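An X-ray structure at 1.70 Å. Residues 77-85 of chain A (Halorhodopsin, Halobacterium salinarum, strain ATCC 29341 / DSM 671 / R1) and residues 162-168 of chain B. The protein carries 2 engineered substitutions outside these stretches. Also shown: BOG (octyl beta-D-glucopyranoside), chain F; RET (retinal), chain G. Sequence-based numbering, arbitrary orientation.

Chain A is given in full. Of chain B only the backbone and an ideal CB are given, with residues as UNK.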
ATOM      1  N   TYR A  77      10.015  12.836  -9.779  1.00 20.61           N
ATOM      2  CA  TYR A  77      10.815  14.011 -10.046  1.00 20.07           C
ATOM      3  C   TYR A  77      10.058  15.327  -9.844  1.00 21.28           C
ATOM      4  O   TYR A  77      10.656  16.326  -9.444  1.00 23.52           O
ATOM      5  CB  TYR A  77      11.433  13.906 -11.443  1.00 20.66           C
ATOM      6  CG  TYR A  77      12.616  12.953 -11.448  1.00 21.40           C
ATOM      7  CD1 TYR A  77      13.854  13.347 -10.932  1.00 21.00           C
ATOM      8  CD2 TYR A  77      12.473  11.636 -11.885  1.00 21.77           C
ATOM      9  CE1 TYR A  77      14.924  12.449 -10.847  1.00 21.60           C
ATOM     10  CE2 TYR A  77      13.537  10.729 -11.802  1.00 20.48           C
ATOM     11  CZ  TYR A  77      14.753  11.142 -11.282  1.00 22.61           C
ATOM     12  OH  TYR A  77      15.791  10.240 -11.174  1.00 21.73           O
ATOM     13  N   LEU A  78       8.755  15.327 -10.097  1.00 22.70           N
ATOM     14  CA  LEU A  78       7.952  16.531  -9.877  1.00 24.15           C
ATOM     15  C   LEU A  78       7.891  16.795  -8.371  1.00 21.87           C
ATOM     16  O   LEU A  78       7.933  17.941  -7.926  1.00 22.90           O
ATOM     17  CB  LEU A  78       6.529  16.340 -10.411  1.00 26.27           C
ATOM     18  CG  LEU A  78       6.373  16.116 -11.914  1.00 28.35           C
ATOM     19  CD1 LEU A  78       4.902  15.856 -12.236  1.00 27.91           C
ATOM     20  CD2 LEU A  78       6.893  17.335 -12.673  1.00 29.13           C
ATOM     21  N   GLY A  79       7.779  15.726  -7.593  1.00 21.53           N
ATOM     22  CA  GLY A  79       7.731  15.873  -6.148  1.00 21.44           C
ATOM     23  C   GLY A  79       9.016  16.519  -5.670  1.00 22.78           C
ATOM     24  O   GLY A  79       9.001  17.425  -4.830  1.00 22.85           O
ATOM     25  N   LEU A  80      10.138  16.062  -6.223  1.00 20.48           N
ATOM     26  CA  LEU A  80      11.439  16.609  -5.854  1.00 21.14           C
ATOM     27  C   LEU A  80      11.613  18.050  -6.333  1.00 21.39           C
ATOM     28  O   LEU A  80      11.974  18.933  -5.560  1.00 20.92           O
ATOM     29  CB  LEU A  80      12.559  15.740  -6.438  1.00 21.31           C
ATOM     30  CG  LEU A  80      12.585  14.278  -5.980  1.00 22.41           C
ATOM     31  CD1 LEU A  80      13.737  13.541  -6.669  1.00 19.51           C
ATOM     32  CD2 LEU A  80      12.737  14.214  -4.467  1.00 21.96           C
ATOM     33  N   LEU A  81      11.362  18.280  -7.617  1.00 20.99           N
ATOM     34  CA  LEU A  81      11.502  19.615  -8.186  1.00 22.39           C
ATOM     35  C   LEU A  81      10.683  20.652  -7.430  1.00 22.62           C
ATOM     36  O   LEU A  81      11.170  21.749  -7.129  1.00 22.90           O
ATOM     37  CB  LEU A  81      11.081  19.602  -9.662  1.00 25.15           C
ATOM     38  CG  LEU A  81      12.157  19.178 -10.668  1.00 27.43           C
ATOM     39  CD1 LEU A  81      11.559  19.063 -12.063  1.00 26.47           C
ATOM     40  CD2 LEU A  81      13.285  20.200 -10.652  1.00 29.78           C
ATOM     41  N   SER A  82       9.440  20.298  -7.116  1.00 22.30           N
ATOM     42  CA  SER A  82       8.539  21.203  -6.409  1.00 21.29           C
ATOM     43  C   SER A  82       8.917  21.418  -4.947  1.00 22.48           C
ATOM     44  O   SER A  82       8.441  22.362  -4.313  1.00 24.12           O
ATOM     45  CB  SER A  82       7.115  20.663  -6.464  1.00 21.54           C
ATOM     46  OG  SER A  82       6.965  19.574  -5.573  1.00 20.63           O
ATOM     47  N   GLY A  83       9.758  20.540  -4.408  1.00 21.43           N
ATOM     48  CA  GLY A  83      10.148  20.663  -3.013  1.00 22.36           C
ATOM     49  C   GLY A  83       9.185  19.940  -2.085  1.00 21.51           C
ATOM     50  O   GLY A  83       9.431  19.834  -0.885  1.00 22.11           O
ATOM     51  N   LEU A  84       8.087  19.425  -2.632  1.00 22.02           N
ATOM     52  CA  LEU A  84       7.097  18.720  -1.820  1.00 21.25           C
ATOM     53  C   LEU A  84       7.706  17.548  -1.057  1.00 21.41           C
ATOM     54  O   LEU A  84       7.437  17.361   0.130  1.00 19.74           O
ATOM     55  CB  LEU A  84       5.953  18.200  -2.703  1.00 21.48           C
ATOM     56  CG  LEU A  84       4.898  17.342  -1.985  1.00 22.94           C
ATOM     57  CD1 LEU A  84       4.095  18.217  -1.033  1.00 24.17           C
ATOM     58  CD2 LEU A  84       3.963  16.687  -3.005  1.00 24.11           C
ATOM     59  N   THR A  85       8.541  16.768  -1.738  1.00 22.22           N
ATOM     60  CA  THR A  85       9.147  15.595  -1.120  1.00 21.94           C
ATOM     61  C   THR A  85      10.650  15.714  -0.852  1.00 23.11           C
ATOM     62  O   THR A  85      11.398  14.743  -0.987  1.00 22.66           O
ATOM     63  CB  THR A  85       8.864  14.337  -1.975  1.00 21.99           C
ATOM     64  OG1 THR A  85       9.326  14.552  -3.311  1.00 22.75           O
ATOM     65  CG2 THR A  85       7.369  14.046  -2.012  1.00 22.57           C
TER
ATOM     66  N   UNK B 162      -0.667  21.687 -11.071  1.00 20.22           N
ATOM     67  CA  UNK B 162      -1.333  21.216 -12.277  1.00 19.36           C
ATOM     68  C   UNK B 162      -0.598  20.095 -12.998  1.00 20.31           C
ATOM     69  O   UNK B 162      -1.225  19.284 -13.689  1.00 22.61           O
ATOM     70  CB  UNK B 162      -1.525  22.389 -13.240  1.00 19.36           C
ATOM     71  N   UNK B 163       0.722  20.034 -12.854  1.00 19.78           N
ATOM     72  CA  UNK B 163       1.464  18.954 -13.490  1.00 18.43           C
ATOM     73  C   UNK B 163       1.055  17.637 -12.814  1.00 19.11           C
ATOM     74  O   UNK B 163       0.913  16.606 -13.473  1.00 20.23           O
ATOM     75  CB  UNK B 163       2.973  19.186 -13.393  1.00 18.43           C
ATOM     76  N   UNK B 164       0.856  17.669 -11.495  1.00 19.90           N
ATOM     77  CA  UNK B 164       0.435  16.462 -10.782  1.00 19.11           C
ATOM     78  C   UNK B 164      -0.986  16.087 -11.217  1.00 19.89           C
ATOM     79  O   UNK B 164      -1.314  14.905 -11.370  1.00 21.63           O
ATOM     80  CB  UNK B 164       0.501  16.672  -9.268  1.00 19.11           C
ATOM     81  N   UNK B 165      -1.826  17.099 -11.407  1.00 19.25           N
ATOM     82  CA  UNK B 165      -3.205  16.872 -11.836  1.00 17.99           C
ATOM     83  C   UNK B 165      -3.173  16.153 -13.180  1.00 20.04           C
ATOM     84  O   UNK B 165      -3.920  15.203 -13.398  1.00 18.47           O
ATOM     85  CB  UNK B 165      -3.983  18.186 -11.933  1.00 17.99           C
ATOM     86  N   UNK B 166      -2.287  16.596 -14.072  1.00 20.51           N
ATOM     87  CA  UNK B 166      -2.166  15.979 -15.391  1.00 19.77           C
ATOM     88  C   UNK B 166      -1.704  14.515 -15.317  1.00 20.69           C
ATOM     89  O   UNK B 166      -2.235  13.652 -16.018  1.00 19.89           O
ATOM     90  CB  UNK B 166      -1.189  16.786 -16.249  1.00 19.77           C
ATOM     91  N   UNK B 167      -0.705  14.232 -14.485  1.00 19.71           N
ATOM     92  CA  UNK B 167      -0.210  12.865 -14.348  1.00 20.96           C
ATOM     93  C   UNK B 167      -1.284  11.975 -13.726  1.00 20.47           C
ATOM     94  O   UNK B 167      -1.427  10.807 -14.090  1.00 21.79           O
ATOM     95  CB  UNK B 167       1.065  12.835 -13.502  1.00 20.96           C
ATOM     96  N   UNK B 168      -2.044  12.528 -12.790  1.00 19.27           N
ATOM     97  CA  UNK B 168      -3.119  11.770 -12.161  1.00 18.54           C
ATOM     98  C   UNK B 168      -4.120  11.370 -13.253  1.00 19.36           C
ATOM     99  O   UNK B 168      -4.645  10.256 -13.250  1.00 20.48           O
ATOM    100  CB  UNK B 168      -3.797  12.582 -11.055  1.00 18.54           C
TER
HETATM  101  C1  BOG F 801      -5.004  28.442 -13.232  1.00 55.99           C
HETATM  102  O1  BOG F 801      -3.949  27.539 -13.574  1.00 56.88           O
HETATM  103  C2  BOG F 801      -5.184  28.502 -11.678  1.00 55.92           C
HETATM  104  O2  BOG F 801      -5.468  27.195 -11.169  1.00 52.00           O
HETATM  105  C3  BOG F 801      -6.331  29.502 -11.332  1.00 55.97           C
HETATM  106  O3  BOG F 801      -6.521  29.575  -9.922  1.00 54.75           O
HETATM  107  C4  BOG F 801      -5.964  30.895 -11.899  1.00 57.30           C
HETATM  108  O4  BOG F 801      -6.986  31.850 -11.600  1.00 58.64           O
HETATM  109  C5  BOG F 801      -5.759  30.803 -13.448  1.00 57.60           C
HETATM  110  O5  BOG F 801      -4.717  29.811 -13.745  1.00 57.23           O
HETATM  111  C6  BOG F 801      -5.368  32.173 -14.031  1.00 59.11           C
HETATM  112  O6  BOG F 801      -4.006  32.511 -13.747  1.00 60.26           O
HETATM  113  C1' BOG F 801      -3.748  27.442 -14.984  1.00 55.32           C
HETATM  114  C2' BOG F 801      -3.053  26.145 -15.309  1.00 54.97           C
HETATM  115  C3' BOG F 801      -4.058  25.194 -15.901  1.00 54.39           C
HETATM  116  C4' BOG F 801      -3.448  23.858 -16.269  1.00 54.57           C
HETATM  117  C5' BOG F 801      -4.500  22.930 -16.859  1.00 54.83           C
HETATM  118  C6' BOG F 801      -3.996  21.498 -16.894  1.00 54.77           C
HETATM  119  C7' BOG F 801      -5.014  20.556 -17.471  1.00 54.59           C
HETATM  120  C8' BOG F 801      -4.467  19.147 -17.485  1.00 54.34           C
HETATM  121  C1  RET G 900      -8.401  13.827  -8.766  1.00 22.24           C
HETATM  122  C2  RET G 900      -7.488  15.078  -9.176  1.00 21.40           C
HETATM  123  C3  RET G 900      -6.365  14.805 -10.205  1.00 21.35           C
HETATM  124  C4  RET G 900      -6.975  14.247 -11.571  1.00 21.32           C
HETATM  125  C5  RET G 900      -7.974  13.033 -11.406  1.00 20.60           C
HETATM  126  C6  RET G 900      -8.696  12.803 -10.050  1.00 22.02           C
HETATM  127  C7  RET G 900      -9.551  11.575  -9.920  1.00 21.02           C
HETATM  128  C8  RET G 900     -10.207  11.019  -8.866  1.00 18.79           C
HETATM  129  C9  RET G 900     -11.182   9.965  -8.966  1.00 19.79           C
HETATM  130  C10 RET G 900     -11.750   9.723  -7.714  1.00 20.94           C
HETATM  131  C11 RET G 900     -12.737   8.790  -7.480  1.00 20.52           C
HETATM  132  C12 RET G 900     -13.285   8.667  -6.194  1.00 20.10           C
HETATM  133  C13 RET G 900     -14.272   7.660  -5.837  1.00 21.77           C
HETATM  134  C14 RET G 900     -14.626   7.710  -4.457  1.00 22.82           C
HETATM  135  C15 RET G 900     -15.366   6.761  -3.792  1.00 24.48           C
HETATM  136  C16 RET G 900      -7.575  13.116  -7.632  1.00 21.85           C
HETATM  137  C17 RET G 900      -9.759  14.463  -8.164  1.00 21.17           C
HETATM  138  C18 RET G 900      -8.167  12.171 -12.643  1.00 21.23           C
HETATM  139  C19 RET G 900     -11.633   9.330 -10.399  1.00 21.06           C
HETATM  140  C20 RET G 900     -14.881   6.687  -6.864  1.00 21.97           C

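The two helices run nearly antiparallel, their N-to-C directions 173° apart and their axes 10.8 Å apart at closest approach. Chain A offers an apolar surface built mainly by Leu78(A), beside the bare backbone of Gly79(A) and the side chains of Ser82(A) and Leu84(A). All seven positions of chain B have helical phi/psi, so backbone angles alone do not select among ordinary helix formers.

Position 162 has an ideal CB with nothing of chain A within 5.5 Å, whereas the octyl glucoside lies nearby; a large side chain with a polar group would suit. The residue is Trp162(B): NE1 donates a hydrogen bond to BOG O2 at 2.8 Å, and BOG C2' lies over one ring face.

Position 163 points toward chain A, its ideal CB already 4.0 Å from Leu78(A) CD1. Contact is therefore made at CB, and a small apolar residue suffices. Ala163(B) supplies it.

Position 164 is the closest in register, its CA lying 7.6 Å from Leu78(A) CA. CA-to-CB points sideways and the ideal CB is 5.4 Å from Leu78(A) CD1, so only a side chain of some length could reach the surface over Gly79(A); Leu, Met or an aromatic residue would suit. Phe164(B), with chi1 at -87° (m), brings its ring end nearer. Its CZ comes 3.5 Å from Gly79(A) N and 3.8 Å from Leu78(A) CB, with that CB 4.2 Å from the ring centroid and 29° off the normal, an off-centre CH-pi contact. CE2 lies 4.3 Å from Leu84(A) CD2, while Ser82(A) OG sits at the ring edge, 4.4 Å from CE2.

Position 165 is out of reach of chain A and lies beside retinal, where an aromatic residue could pack. In Tyr165(B), RET C4 is over one ring face, and BOG C8' is at the edge.

Position 166 has open space before it as far as chain A is concerned, and many residues would fit; it is Ala166(B).

Position 167 points toward chain A, its ideal CB 5.0 Å from Leu78(A) CD1, a gap that Val, Ile or Leu could narrow. Ile167(B), m at both chi angles, places CG1 4.0 Å from Leu78(A) CD1, the same methyl that meets Ala163(B).

Position 168 faces no part of chain A, but retinal is near, favouring a compact residue. Ser168(B) OG lies 3.3 Å from RET C3 and is hydrogen-bonded elsewhere in the structure.

Chain B, residues 162-168: WAFYAIS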
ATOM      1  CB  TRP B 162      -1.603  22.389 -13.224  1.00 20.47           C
ATOM      2  CG  TRP B 162      -2.758  23.230 -12.752  1.00 20.89           C
ATOM      3  CD1 TRP B 162      -2.692  24.443 -12.131  1.00 20.99           C
ATOM      4  CD2 TRP B 162      -4.152  22.890 -12.820  1.00 20.99           C
ATOM      5  NE1 TRP B 162      -3.957  24.879 -11.806  1.00 19.15           N
ATOM      6  CE2 TRP B 162      -4.871  23.948 -12.216  1.00 21.05           C
ATOM      7  CE3 TRP B 162      -4.861  21.793 -13.330  1.00 21.11           C
ATOM      8  CZ2 TRP B 162      -6.273  23.943 -12.106  1.00 20.10           C
ATOM      9  CZ3 TRP B 162      -6.259  21.785 -13.221  1.00 21.46           C
ATOM     10  CH2 TRP B 162      -6.946  22.859 -12.612  1.00 21.31           C
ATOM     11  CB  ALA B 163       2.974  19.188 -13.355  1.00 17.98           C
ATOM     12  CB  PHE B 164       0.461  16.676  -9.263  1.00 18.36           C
ATOM     13  CG  PHE B 164       1.801  16.396  -8.622  1.00 19.66           C
ATOM     14  CD1 PHE B 164       2.408  15.148  -8.757  1.00 19.86           C
ATOM     15  CD2 PHE B 164       2.440  17.373  -7.856  1.00 20.69           C
ATOM     16  CE1 PHE B 164       3.635  14.871  -8.133  1.00 22.34           C
ATOM     17  CE2 PHE B 164       3.666  17.111  -7.229  1.00 20.86           C
ATOM     18  CZ  PHE B 164       4.264  15.858  -7.369  1.00 22.81           C
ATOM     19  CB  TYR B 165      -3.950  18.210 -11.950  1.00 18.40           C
ATOM     20  CG  TYR B 165      -5.388  18.117 -12.433  1.00 17.93           C
ATOM     21  CD1 TYR B 165      -5.687  18.013 -13.797  1.00 18.53           C
ATOM     22  CD2 TYR B 165      -6.450  18.167 -11.530  1.00 20.25           C
ATOM     23  CE1 TYR B 165      -7.021  17.967 -14.245  1.00 18.21           C
ATOM     24  CE2 TYR B 165      -7.781  18.116 -11.964  1.00 18.50           C
ATOM     25  CZ  TYR B 165      -8.056  18.017 -13.320  1.00 17.86           C
ATOM     26  OH  TYR B 165      -9.365  17.948 -13.740  1.00 19.06           O
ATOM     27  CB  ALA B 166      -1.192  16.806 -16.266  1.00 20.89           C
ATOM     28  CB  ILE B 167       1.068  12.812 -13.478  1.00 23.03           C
ATOM     29  CG1 ILE B 167       2.208  13.544 -14.184  1.00 25.77           C
ATOM     30  CG2 ILE B 167       1.483  11.362 -13.237  1.00 26.21           C
ATOM     31  CD1 ILE B 167       2.622  12.905 -15.501  1.00 30.94           C
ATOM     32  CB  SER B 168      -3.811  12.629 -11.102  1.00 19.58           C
ATOM     33  OG  SER B 168      -4.849  11.919 -10.455  1.00 21.10           O
TER
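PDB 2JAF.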